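PDB 2YVU: probable adenylyl-sulfate kinase from Aeropyrum pernix, which probably catalyses phosphate transfer from ATP to adenosine 5'-phosphosulfate, giving the activated sulfate donor 3'-phosphoadenylyl sulfate. Local coordinates for residues A[16-21]-A[117-122]; A[25-30]-A[89-94]; A[95-100]-A[155-160]; A[161-166]-A[175-180]. All blocks are in the same frame, centred on the assembly; numbering follows the deposited sequence.

Contact 1. Residues A[16-21]-A[117-122]; sequences VWLTGL and IYVKAS
L18 turns CG anti to its own carbonyl carbon (chi1 -52°), I117 holds CG1 in the same relation (chi1 -49°), and the two side chains lie side by side, pointing the same way. L18 CD2 rests on I117 CB at 3.7 Å. I117 CG1 also meets V16 CG1, 3.8 Å away, where the two side chains cross obliquely, and V119 CG2 approaches L18 CB at 4.2 Å. Helices 170-184 and 26-39 cover this face, with L177 of the first touching both L18 and I117 and I29 of the second touching V119.

The backbones are joined by a parallel ladder. I117 N donates to W17 O (3.0 Å). T19 N then donates to I117 O over 2.9 Å, and V119 N to T19 O over 3.0 Å. T19 O also sits in the plane of the Y118 ring, at the CD1 edge, so that ring and ladder meet on one oxygen. T19 OG1 is hydrogen-bonded to Y153 OH.

Past G20 the continuations of the two strands separate and a water bridges them. It accepts from L21 N and donates to V119 O, 2.6 Å from that oxygen, and to A121 O at longer range. L21 CD1 lies against A121 O, beside the water-bridged backbone.

The ladder thus ends where G20 and L21 begin the ATP-binding loop assigned by similarity, an example of the central parallel strand of a P-loop NTPase sheet delivering the chain into the Walker A motif.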
loop_
_atom_site.group_PDB
_atom_site.type_symbol
_atom_site.label_atom_id
_atom_site.label_comp_id
_atom_site.label_asym_id
_atom_site.label_seq_id
_atom_site.Cartn_x
_atom_site.Cartn_y
_atom_site.Cartn_z
ATOM N N VAL A 16 -5.524 3.999 12.833
ATOM C CA VAL A 16 -6.418 5.019 13.332
ATOM C C VAL A 16 -7.135 5.507 12.077
ATOM O O VAL A 16 -6.503 6.059 11.166
ATOM C CB VAL A 16 -5.641 6.188 13.981
ATOM C CG1 VAL A 16 -6.623 7.235 14.466
ATOM C CG2 VAL A 16 -4.766 5.675 15.089
ATOM N N TRP A 17 -8.444 5.284 12.030
ATOM C CA TRP A 17 -9.262 5.650 10.879
ATOM C C TRP A 17 -10.142 6.872 11.116
ATOM O O TRP A 17 -11.189 6.779 11.784
ATOM C CB TRP A 17 -10.128 4.457 10.480
ATOM C CG TRP A 17 -10.799 4.614 9.149
ATOM C CD1 TRP A 17 -12.001 5.232 8.895
ATOM C CD2 TRP A 17 -10.258 4.253 7.877
ATOM N NE1 TRP A 17 -12.233 5.280 7.535
ATOM C CE2 TRP A 17 -11.175 4.695 6.887
ATOM C CE3 TRP A 17 -9.082 3.599 7.468
ATOM C CZ2 TRP A 17 -10.944 4.521 5.526
ATOM C CZ3 TRP A 17 -8.859 3.426 6.118
ATOM C CH2 TRP A 17 -9.786 3.887 5.158
ATOM N N LEU A 18 -9.744 8.029 10.577
ATOM C CA LEU A 18 -10.567 9.208 10.807
ATOM C C LEU A 18 -11.692 9.264 9.779
ATOM O O LEU A 18 -11.448 9.224 8.573
ATOM C CB LEU A 18 -9.720 10.472 10.726
ATOM C CG LEU A 18 -8.445 10.496 11.586
ATOM C CD1 LEU A 18 -7.530 11.606 11.098
ATOM C CD2 LEU A 18 -8.786 10.696 13.042
ATOM N N THR A 19 -12.930 9.354 10.245
ATOM C CA THR A 19 -14.042 9.435 9.315
ATOM C C THR A 19 -14.859 10.688 9.639
ATOM O O THR A 19 -15.082 11.030 10.811
ATOM C CB THR A 19 -14.940 8.159 9.379
ATOM O OG1 THR A 19 -16.073 8.320 8.520
ATOM C CG2 THR A 19 -15.430 7.912 10.795
ATOM N N GLY A 20 -15.281 11.381 8.588
ATOM C CA GLY A 20 -16.044 12.592 8.754
ATOM C C GLY A 20 -16.216 13.275 7.412
ATOM O O GLY A 20 -15.643 12.842 6.417
ATOM N N LEU A 21 -17.005 14.342 7.391
ATOM C CA LEU A 21 -17.277 15.077 6.170
ATOM C C LEU A 21 -16.068 15.832 5.663
ATOM O O LEU A 21 -15.187 16.207 6.440
ATOM C CB LEU A 21 -18.419 16.087 6.404
ATOM C CG LEU A 21 -19.846 15.572 6.622
ATOM C CD1 LEU A 21 -20.751 16.730 7.044
ATOM C CD2 LEU A 21 -20.363 14.916 5.354
ATOM N N ILE A 117 -12.405 6.812 14.481
ATOM C CA ILE A 117 -12.529 8.127 15.097
ATOM C C ILE A 117 -13.483 9.019 14.318
ATOM O O ILE A 117 -13.220 9.387 13.161
ATOM C CB ILE A 117 -11.152 8.825 15.133
ATOM C CG1 ILE A 117 -10.111 7.855 15.703
ATOM C CG2 ILE A 117 -11.260 10.192 15.850
ATOM C CD1 ILE A 117 -10.391 7.361 17.148
ATOM N N TYR A 118 -14.582 9.393 14.957
ATOM C CA TYR A 118 -15.549 10.255 14.295
ATOM C C TYR A 118 -15.232 11.731 14.516
ATOM O O TYR A 118 -15.343 12.248 15.633
ATOM C CB TYR A 118 -16.970 9.918 14.779
ATOM C CG TYR A 118 -18.076 10.782 14.182
ATOM C CD1 TYR A 118 -17.993 11.273 12.880
ATOM C CD2 TYR A 118 -19.231 11.055 14.906
ATOM C CE1 TYR A 118 -19.044 12.022 12.306
ATOM C CE2 TYR A 118 -20.285 11.796 14.343
ATOM C CZ TYR A 118 -20.181 12.275 13.046
ATOM O OH TYR A 118 -21.215 13.024 12.504
ATOM N N VAL A 119 -14.824 12.393 13.433
ATOM C CA VAL A 119 -14.512 13.815 13.422
ATOM C C VAL A 119 -15.854 14.456 13.050
ATOM O O VAL A 119 -16.266 14.476 11.888
ATOM C CB VAL A 119 -13.422 14.117 12.377
ATOM C CG1 VAL A 119 -13.041 15.605 12.412
ATOM C CG2 VAL A 119 -12.203 13.237 12.657
ATOM N N LYS A 120 -16.515 14.984 14.070
ATOM C CA LYS A 120 -17.861 15.523 13.953
ATOM C C LYS A 120 -18.035 17.000 13.649
ATOM O O LYS A 120 -17.563 17.870 14.395
ATOM C CB LYS A 120 -18.615 15.147 15.232
ATOM C CG LYS A 120 -20.023 15.688 15.356
ATOM C CD LYS A 120 -20.667 15.095 16.605
ATOM C CE LYS A 120 -22.122 15.523 16.747
ATOM N NZ LYS A 120 -22.244 17.007 16.890
ATOM N N ALA A 121 -18.744 17.247 12.550
ATOM C CA ALA A 121 -19.060 18.570 12.032
ATOM C C ALA A 121 -20.302 18.445 11.135
ATOM O O ALA A 121 -20.373 17.559 10.297
ATOM C CB ALA A 121 -17.885 19.104 11.214
ATOM N N SER A 122 -21.282 19.326 11.294
ATOM C CA SER A 122 -22.470 19.231 10.461
ATOM C C SER A 122 -22.171 19.648 9.038
ATOM O O SER A 122 -21.188 20.335 8.766
ATOM C CB SER A 122 -23.584 20.124 10.996
ATOM O OG SER A 122 -23.291 21.476 10.724
HETATM O O HOH W 1 -18.051 15.278 10.170
#

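Contact 2. Residues A[25-30]-A[89-94]; sequences GKTTIA and ICSFVS
S91 OG meets T27 OG1 at 3.3 Å in a rather long hydrogen bond in which either hydroxyl could be the donor. The S91 oxygen stands anti to its backbone N (chi1 178°), which aims it at the helix. The same oxygen lies 3.3 Å from K26 CB, while K26 CD and CE pass by at greater range, so the lysine's aliphatic stem packs alongside the serine. The lysine side chain bends at chi3, which places CE, and K26 NZ ends 4.1 Å from F92 O, near the carbonyl without a bond to it.

This is the start of the helix that follows the P-loop: G25 occupies its N-cap position, and G25, K26 and T27 belong to the ATP site assigned by similarity. The helix runs almost antiparallel to strand 89-91 (167°), with the axes 8.3 Å apart. One turn on from K26 and T27, A30 CB presses on I89 CG2 at 3.7 Å. I89 and S91, two residues apart on the strand, therefore face the helix together, with C90 between them turned to the other side of the sheet. Beyond the strand lies S94, the phosphoserine intermediate by similarity, whose OG is hydrogen-bonded to W17 NE1.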
loop_
_atom_site.group_PDB
_atom_site.type_symbol
_atom_site.label_atom_id
_atom_site.label_comp_id
_atom_site.label_asym_id
_atom_site.label_seq_id
_atom_site.Cartn_x
_atom_site.Cartn_y
_atom_site.Cartn_z
ATOM N N GLY A 25 -11.961 18.752 9.141
ATOM C CA GLY A 25 -10.703 18.941 9.835
ATOM C C GLY A 25 -9.924 17.661 10.056
ATOM O O GLY A 25 -8.915 17.671 10.752
ATOM N N LYS A 26 -10.388 16.567 9.452
ATOM C CA LYS A 26 -9.743 15.250 9.570
ATOM C C LYS A 26 -8.242 15.266 9.339
ATOM O O LYS A 26 -7.463 14.822 10.179
ATOM C CB LYS A 26 -10.317 14.278 8.542
ATOM C CG LYS A 26 -11.785 13.905 8.663
ATOM C CD LYS A 26 -12.226 13.282 7.324
ATOM C CE LYS A 26 -12.095 14.355 6.231
ATOM N NZ LYS A 26 -12.081 13.919 4.804
ATOM N N THR A 27 -7.837 15.753 8.168
ATOM C CA THR A 27 -6.424 15.762 7.814
ATOM C C THR A 27 -5.539 16.605 8.722
ATOM O O THR A 27 -4.410 16.224 9.004
ATOM C CB THR A 27 -6.235 16.160 6.335
ATOM O OG1 THR A 27 -6.963 15.236 5.507
ATOM C CG2 THR A 27 -4.764 16.092 5.950
ATOM N N THR A 28 -6.030 17.745 9.187
ATOM C CA THR A 28 -5.235 18.551 10.116
ATOM C C THR A 28 -4.981 17.716 11.386
ATOM O O THR A 28 -3.860 17.668 11.914
ATOM C CB THR A 28 -5.983 19.797 10.577
ATOM O OG1 THR A 28 -6.604 20.427 9.459
ATOM C CG2 THR A 28 -5.011 20.763 11.239
ATOM N N ILE A 29 -6.040 17.082 11.888
ATOM C CA ILE A 29 -5.920 16.247 13.082
ATOM C C ILE A 29 -4.922 15.107 12.843
ATOM O O ILE A 29 -4.039 14.862 13.677
ATOM C CB ILE A 29 -7.291 15.644 13.493
ATOM C CG1 ILE A 29 -8.199 16.771 14.014
ATOM C CG2 ILE A 29 -7.093 14.519 14.541
ATOM C CD1 ILE A 29 -9.636 16.332 14.278
ATOM N N ALA A 30 -5.052 14.419 11.712
ATOM C CA ALA A 30 -4.136 13.313 11.390
ATOM C C ALA A 30 -2.657 13.747 11.406
ATOM O O ALA A 30 -1.804 13.098 11.992
ATOM C CB ALA A 30 -4.468 12.756 10.016
ATOM N N ILE A 89 -2.164 6.212 10.420
ATOM C CA ILE A 89 -3.254 7.164 10.620
ATOM C C ILE A 89 -3.909 7.423 9.266
ATOM O O ILE A 89 -3.265 7.900 8.318
ATOM C CB ILE A 89 -2.723 8.464 11.256
ATOM C CG1 ILE A 89 -2.049 8.129 12.601
ATOM C CG2 ILE A 89 -3.869 9.451 11.496
ATOM C CD1 ILE A 89 -1.093 9.224 13.098
ATOM N N CYS A 90 -5.191 7.083 9.166
ATOM C CA CYS A 90 -5.910 7.239 7.906
ATOM C C CYS A 90 -6.978 8.325 7.899
ATOM O O CYS A 90 -7.764 8.442 8.836
ATOM C CB CYS A 90 -6.575 5.915 7.515
ATOM S SG CYS A 90 -5.476 4.559 7.245
ATOM N N SER A 91 -7.013 9.098 6.818
ATOM C CA SER A 91 -7.995 10.161 6.660
ATOM C C SER A 91 -8.569 10.064 5.262
ATOM O O SER A 91 -7.963 10.529 4.285
ATOM C CB SER A 91 -7.361 11.539 6.823
ATOM O OG SER A 91 -8.364 12.510 6.599
ATOM N N PHE A 92 -9.740 9.456 5.154
ATOM C CA PHE A 92 -10.338 9.283 3.848
ATOM C C PHE A 92 -11.801 9.650 3.773
ATOM O O PHE A 92 -12.457 9.848 4.789
ATOM C CB PHE A 92 -10.183 7.831 3.393
ATOM C CG PHE A 92 -8.790 7.468 3.023
ATOM C CD1 PHE A 92 -7.928 6.926 3.966
ATOM C CD2 PHE A 92 -8.318 7.722 1.736
ATOM C CE1 PHE A 92 -6.604 6.633 3.637
ATOM C CE2 PHE A 92 -6.992 7.435 1.394
ATOM C CZ PHE A 92 -6.133 6.887 2.346
ATOM N N VAL A 93 -12.295 9.743 2.541
ATOM C CA VAL A 93 -13.699 10.023 2.302
ATOM C C VAL A 93 -14.333 8.625 2.266
ATOM O O VAL A 93 -14.161 7.864 1.303
ATOM C CB VAL A 93 -13.905 10.766 0.959
ATOM C CG1 VAL A 93 -13.249 10.004 -0.162
ATOM C CG2 VAL A 93 -15.388 10.949 0.677
ATOM N N SER A 94 -15.018 8.279 3.352
ATOM C CA SER A 94 -15.664 6.978 3.483
ATOM C C SER A 94 -16.979 7.189 4.246
ATOM O O SER A 94 -17.129 6.760 5.387
ATOM C CB SER A 94 -14.716 6.048 4.245
ATOM O OG SER A 94 -14.209 6.668 5.429
#

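Contact 3. Residues A[95-100]-A[155-160]; sequences PYKQAR and PPENPQ
The guanidinium of R100 meets the peptide joining P155 to P156 obliquely, while K97 CA lies 3.8 Å above one of its faces, offset toward the rim, and P95 CA sits in plane at its edge. Here the first turn of helix 97-109, with Y96 at the N-cap, is joined to the proline-rich loop leading to the edge strand 161-164 of the P-loop NTPase fold. R100 NH2 is 3.5 Å from P156 CG, the two side chains crossing at about a right angle. P156 N, nearer still at 3.3 Å, has no hydrogen to share, so this approach is packing alone. The charge is answered outside the segments: NE forms a salt bridge with E116, NH1 bonds S94 O and NH2 bonds E154 O, which together fix the rotation of the flat group.

Nearer the surface, K97 bends at chi3 (-62°), and its NZ reaches E157 OE1 in a salt bridge of 2.6 Å, again with the side chains crossing at about a right angle. Its stem is used as well, CD lying 3.6 Å from P155 O. An alanine in place of K97 would probably leave E157 without its charge mate and P155 O without the methylenes that lie against it. The carboxylate of E157 is met nearly in line with its CD-OE1 bond, and the same OE1 also touches K97 CD at 3.5 Å.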
loop_
_atom_site.group_PDB
_atom_site.type_symbol
_atom_site.label_atom_id
_atom_site.label_comp_id
_atom_site.label_asym_id
_atom_site.label_seq_id
_atom_site.Cartn_x
_atom_site.Cartn_y
_atom_site.Cartn_z
ATOM N N PRO A 95 -17.954 7.853 3.607
ATOM C CA PRO A 95 -19.250 8.144 4.221
ATOM C C PRO A 95 -20.142 6.970 4.595
ATOM O O PRO A 95 -20.972 7.098 5.491
ATOM C CB PRO A 95 -19.913 9.070 3.198
ATOM C CG PRO A 95 -19.411 8.542 1.915
ATOM C CD PRO A 95 -17.934 8.299 2.202
ATOM N N TYR A 96 -19.949 5.829 3.943
ATOM C CA TYR A 96 -20.785 4.653 4.187
ATOM C C TYR A 96 -20.285 3.685 5.263
ATOM O O TYR A 96 -19.146 3.215 5.219
ATOM C CB TYR A 96 -20.982 3.901 2.864
ATOM C CG TYR A 96 -21.703 4.717 1.810
ATOM C CD1 TYR A 96 -23.082 4.907 1.875
ATOM C CD2 TYR A 96 -21.006 5.317 0.760
ATOM C CE1 TYR A 96 -23.758 5.672 0.920
ATOM C CE2 TYR A 96 -21.672 6.086 -0.200
ATOM C CZ TYR A 96 -23.051 6.257 -0.110
ATOM O OH TYR A 96 -23.722 7.014 -1.051
ATOM N N LYS A 97 -21.145 3.399 6.231
ATOM C CA LYS A 97 -20.822 2.486 7.316
ATOM C C LYS A 97 -20.327 1.140 6.807
ATOM O O LYS A 97 -19.316 0.632 7.272
ATOM C CB LYS A 97 -22.055 2.266 8.208
ATOM C CG LYS A 97 -22.426 3.477 9.051
ATOM C CD LYS A 97 -23.635 3.215 9.920
ATOM C CE LYS A 97 -24.860 2.899 9.077
ATOM N NZ LYS A 97 -26.034 2.614 9.935
ATOM N N GLN A 98 -21.059 0.560 5.863
ATOM C CA GLN A 98 -20.707 -0.732 5.303
ATOM C C GLN A 98 -19.284 -0.720 4.792
ATOM O O GLN A 98 -18.508 -1.648 5.049
ATOM C CB GLN A 98 -21.669 -1.082 4.160
ATOM C CG GLN A 98 -21.356 -2.392 3.404
ATOM C CD GLN A 98 -20.236 -2.248 2.361
ATOM O OE1 GLN A 98 -20.187 -1.269 1.608
ATOM N NE2 GLN A 98 -19.347 -3.240 2.305
ATOM N N ALA A 99 -18.941 0.339 4.067
ATOM C CA ALA A 99 -17.602 0.477 3.515
ATOM C C ALA A 99 -16.573 0.517 4.637
ATOM O O ALA A 99 -15.552 -0.155 4.574
ATOM C CB ALA A 99 -17.525 1.748 2.663
ATOM N N ARG A 100 -16.851 1.303 5.669
ATOM C CA ARG A 100 -15.946 1.402 6.803
ATOM C C ARG A 100 -15.883 0.087 7.600
ATOM O O ARG A 100 -14.847 -0.243 8.172
ATOM C CB ARG A 100 -16.361 2.568 7.719
ATOM C CG ARG A 100 -16.241 3.944 7.044
ATOM C CD ARG A 100 -16.199 5.085 8.063
ATOM N NE ARG A 100 -17.334 5.034 8.979
ATOM C CZ ARG A 100 -18.545 5.515 8.718
ATOM N NH1 ARG A 100 -18.805 6.113 7.551
ATOM N NH2 ARG A 100 -19.507 5.378 9.621
ATOM N N PRO A 155 -22.897 8.504 10.056
ATOM C CA PRO A 155 -22.028 8.474 11.236
ATOM C C PRO A 155 -21.789 7.068 11.767
ATOM O O PRO A 155 -22.630 6.196 11.609
ATOM C CB PRO A 155 -22.783 9.345 12.244
ATOM C CG PRO A 155 -23.565 10.265 11.386
ATOM C CD PRO A 155 -24.067 9.361 10.292
ATOM N N PRO A 156 -20.623 6.825 12.391
ATOM C CA PRO A 156 -20.330 5.495 12.937
ATOM C C PRO A 156 -21.310 5.202 14.079
ATOM O O PRO A 156 -21.623 6.098 14.868
ATOM C CB PRO A 156 -18.894 5.635 13.452
ATOM C CG PRO A 156 -18.339 6.747 12.638
ATOM C CD PRO A 156 -19.468 7.718 12.556
ATOM N N GLU A 157 -21.798 3.966 14.150
ATOM C CA GLU A 157 -22.721 3.559 15.213
ATOM C C GLU A 157 -21.993 3.594 16.558
ATOM O O GLU A 157 -22.473 4.177 17.543
ATOM C CB GLU A 157 -23.212 2.131 14.974
ATOM C CG GLU A 157 -23.913 1.909 13.656
ATOM C CD GLU A 157 -25.239 2.624 13.577
ATOM O OE1 GLU A 157 -25.889 2.542 12.514
ATOM O OE2 GLU A 157 -25.631 3.268 14.574
ATOM N N ASN A 158 -20.831 2.951 16.591
ATOM C CA ASN A 158 -20.037 2.894 17.804
ATOM C C ASN A 158 -18.571 3.173 17.529
ATOM O O ASN A 158 -17.770 2.257 17.393
ATOM C CB ASN A 158 -20.192 1.525 18.462
ATOM C CG ASN A 158 -20.619 1.631 19.902
ATOM O OD1 ASN A 158 -19.792 1.816 20.802
ATOM N ND2 ASN A 158 -21.924 1.547 20.130
ATOM N N PRO A 159 -18.208 4.461 17.428
ATOM C CA PRO A 159 -16.825 4.869 17.167
ATOM C C PRO A 159 -15.972 4.698 18.413
ATOM O O PRO A 159 -16.482 4.642 19.519
ATOM C CB PRO A 159 -16.976 6.327 16.795
ATOM C CG PRO A 159 -18.057 6.756 17.727
ATOM C CD PRO A 159 -19.076 5.641 17.572
ATOM N N GLN A 160 -14.667 4.611 18.250
ATOM C CA GLN A 160 -13.851 4.471 19.436
ATOM C C GLN A 160 -13.665 5.834 20.084
ATOM O O GLN A 160 -13.228 5.935 21.234
ATOM C CB GLN A 160 -12.517 3.826 19.092
ATOM C CG GLN A 160 -12.582 2.310 18.973
ATOM C CD GLN A 160 -13.632 1.799 17.980
ATOM O OE1 GLN A 160 -14.652 1.243 18.376
ATOM N NE2 GLN A 160 -13.374 1.967 16.693
#

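Contact 4. Residues A[161-166]-A[175-180]; sequences LVLDTE and SYLYSL
L161 lays its two methyls against different parts of the facing helix: CD1 touches Y176 CE2 at 3.6 Å, and CD2 packs on the backbone at L177 CA, 3.7 Å away. Its CB meets L180 CD1 at 4.0 Å, so this one leucine touches three helix residues. The side chain gets there with CG anti to the backbone N (chi1 -162°) and CD1 set by a chi2 of 73°. L163 adds a second point of contact. Its CD2 lies close to the plane of the Y176 ring, at the edge, 3.7 Å from the ring atom CD2, and its CD1 meets L177 CG at 4.1 Å, those two side chains crossing at about a right angle. V162 O, also in the ring plane, comes to 3.9 Å from Y176 CE2. An alanine in place of L161 keeps only the CB touch on L180 and is likely to open a gap beside L177 and leave the Y176 ring freer to turn.

Further out, L163 is tied to strand 114-120 by backbone bonds with Y118 and K120, while L177 is backed by I29 and L33 of helix 26-39. At the end of the strand, D164 OD1 accepts from E166 N (2.8 Å) in an Asx turn. On the helix, S175 O takes S179 N and S179 OG from opposite faces of its carbonyl plane. Strand and helix run nearly antiparallel, at 168°.

Between residues 161-166 and 175-180 the hold is thus apolar, resting on leucine methyls and the Y176 ring; a weak bond from N173 ND2 to D164 O adds a polar link earlier in the helix.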
loop_
_atom_site.group_PDB
_atom_site.type_symbol
_atom_site.label_atom_id
_atom_site.label_comp_id
_atom_site.label_asym_id
_atom_site.label_seq_id
_atom_site.Cartn_x
_atom_site.Cartn_y
_atom_site.Cartn_z
ATOM N N LEU A 161 -14.030 6.896 19.368
ATOM C CA LEU A 161 -13.882 8.223 19.953
ATOM C C LEU A 161 -14.573 9.231 19.047
ATOM O O LEU A 161 -14.613 9.044 17.841
ATOM C CB LEU A 161 -12.386 8.574 20.075
ATOM C CG LEU A 161 -11.937 9.705 21.005
ATOM C CD1 LEU A 161 -12.082 9.209 22.440
ATOM C CD2 LEU A 161 -10.465 10.093 20.745
ATOM N N VAL A 162 -15.086 10.303 19.631
ATOM C CA VAL A 162 -15.757 11.361 18.876
ATOM C C VAL A 162 -15.002 12.659 19.090
ATOM O O VAL A 162 -14.738 13.048 20.225
ATOM C CB VAL A 162 -17.207 11.586 19.355
ATOM C CG1 VAL A 162 -17.831 12.766 18.600
ATOM C CG2 VAL A 162 -18.021 10.316 19.147
ATOM N N LEU A 163 -14.620 13.322 18.005
ATOM C CA LEU A 163 -13.914 14.596 18.137
ATOM C C LEU A 163 -14.865 15.680 17.624
ATOM O O LEU A 163 -15.089 15.815 16.411
ATOM C CB LEU A 163 -12.594 14.587 17.329
ATOM C CG LEU A 163 -11.540 13.541 17.752
ATOM C CD1 LEU A 163 -10.302 13.728 16.909
ATOM C CD2 LEU A 163 -11.183 13.660 19.242
ATOM N N ASP A 164 -15.446 16.437 18.552
ATOM C CA ASP A 164 -16.380 17.492 18.173
ATOM C C ASP A 164 -15.601 18.721 17.731
ATOM O O ASP A 164 -15.069 19.459 18.567
ATOM C CB ASP A 164 -17.290 17.863 19.349
ATOM C CG ASP A 164 -18.460 18.744 18.915
ATOM O OD1 ASP A 164 -18.266 19.603 18.030
ATOM O OD2 ASP A 164 -19.573 18.584 19.456
ATOM N N THR A 165 -15.534 18.949 16.422
ATOM C CA THR A 165 -14.790 20.090 15.911
ATOM C C THR A 165 -15.550 21.418 16.005
ATOM O O THR A 165 -15.039 22.452 15.594
ATOM C CB THR A 165 -14.342 19.865 14.444
ATOM O OG1 THR A 165 -15.486 19.863 13.589
ATOM C CG2 THR A 165 -13.608 18.518 14.297
ATOM N N GLU A 166 -16.770 21.398 16.535
ATOM C CA GLU A 166 -17.520 22.645 16.662
ATOM C C GLU A 166 -17.431 23.178 18.088
ATOM O O GLU A 166 -17.358 24.392 18.308
ATOM C CB GLU A 166 -18.989 22.447 16.231
ATOM C CG GLU A 166 -19.208 22.640 14.709
ATOM C CD GLU A 166 -20.633 22.329 14.231
ATOM O OE1 GLU A 166 -20.820 21.303 13.537
ATOM O OE2 GLU A 166 -21.566 23.112 14.538
ATOM N N SER A 175 -5.074 16.285 21.274
ATOM C CA SER A 175 -4.662 15.811 22.578
ATOM C C SER A 175 -5.562 14.689 23.072
ATOM O O SER A 175 -5.101 13.753 23.708
ATOM C CB SER A 175 -4.705 16.989 23.566
ATOM O OG SER A 175 -4.385 16.576 24.872
ATOM N N TYR A 176 -6.851 14.783 22.769
ATOM C CA TYR A 176 -7.800 13.762 23.204
ATOM C C TYR A 176 -7.558 12.467 22.442
ATOM O O TYR A 176 -7.619 11.387 23.024
ATOM C CB TYR A 176 -9.231 14.278 22.984
ATOM C CG TYR A 176 -10.366 13.484 23.622
ATOM C CD1 TYR A 176 -10.297 13.045 24.951
ATOM C CD2 TYR A 176 -11.545 13.238 22.912
ATOM C CE1 TYR A 176 -11.370 12.391 25.552
ATOM C CE2 TYR A 176 -12.631 12.580 23.501
ATOM C CZ TYR A 176 -12.536 12.161 24.824
ATOM O OH TYR A 176 -13.608 11.507 25.400
ATOM N N LEU A 177 -7.271 12.579 21.142
ATOM C CA LEU A 177 -7.019 11.405 20.281
ATOM C C LEU A 177 -5.696 10.759 20.664
ATOM O O LEU A 177 -5.555 9.539 20.668
ATOM C CB LEU A 177 -6.937 11.824 18.795
ATOM C CG LEU A 177 -7.453 10.919 17.648
ATOM C CD1 LEU A 177 -6.649 11.173 16.375
ATOM C CD2 LEU A 177 -7.398 9.467 18.014
ATOM N N TYR A 178 -4.719 11.606 20.959
ATOM C CA TYR A 178 -3.402 11.148 21.363
ATOM C C TYR A 178 -3.489 10.296 22.624
ATOM O O TYR A 178 -2.776 9.311 22.739
ATOM C CB TYR A 178 -2.484 12.360 21.586
ATOM C CG TYR A 178 -1.160 12.032 22.258
ATOM C CD1 TYR A 178 -1.090 11.819 23.638
ATOM C CD2 TYR A 178 0.021 11.944 21.516
ATOM C CE1 TYR A 178 0.114 11.531 24.262
ATOM C CE2 TYR A 178 1.243 11.652 22.135
ATOM C CZ TYR A 178 1.276 11.449 23.506
ATOM O OH TYR A 178 2.457 11.163 24.128
ATOM N N SER A 179 -4.357 10.660 23.567
ATOM C CA SER A 179 -4.487 9.881 24.808
ATOM C C SER A 179 -5.037 8.484 24.547
ATOM O O SER A 179 -4.589 7.515 25.166
ATOM C CB SER A 179 -5.391 10.601 25.811
ATOM O OG SER A 179 -4.795 11.805 26.264
ATOM N N LEU A 180 -6.002 8.378 23.630
ATOM C CA LEU A 180 -6.597 7.081 23.272
ATOM C C LEU A 180 -5.505 6.237 22.594
ATOM O O LEU A 180 -5.288 5.071 22.945
ATOM C CB LEU A 180 -7.780 7.267 22.291
ATOM C CG LEU A 180 -8.919 6.228 22.143
ATOM C CD1 LEU A 180 -9.344 6.095 20.664
ATOM C CD2 LEU A 180 -8.491 4.880 22.662
#

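In the fold
One five-stranded parallel sheet, ordered 44-48, 87-91, 14-19, 114-120, 161-164, underlies contacts 1, 2 and 4. Contact 1 joins two neighbouring inner strands, 14-19 and 114-120; contact 2, centred about 7 Å away and nested within the loop that contact 1 closes, sets helix 26-39 against strand 87-91. Contact 4, its centre about 10 Å from that of contact 1, packs helix 170-184 on the edge strand and meets contact 2 through I29. Contact 3 joins helix 97-109 to the loop before strand 161-164, about 9 Å from contact 1 between centres, and alternates with it along the chain. Segments distant in sequence thereby frame the ATP loop and the phosphoserine site S94, both assigned by similarity.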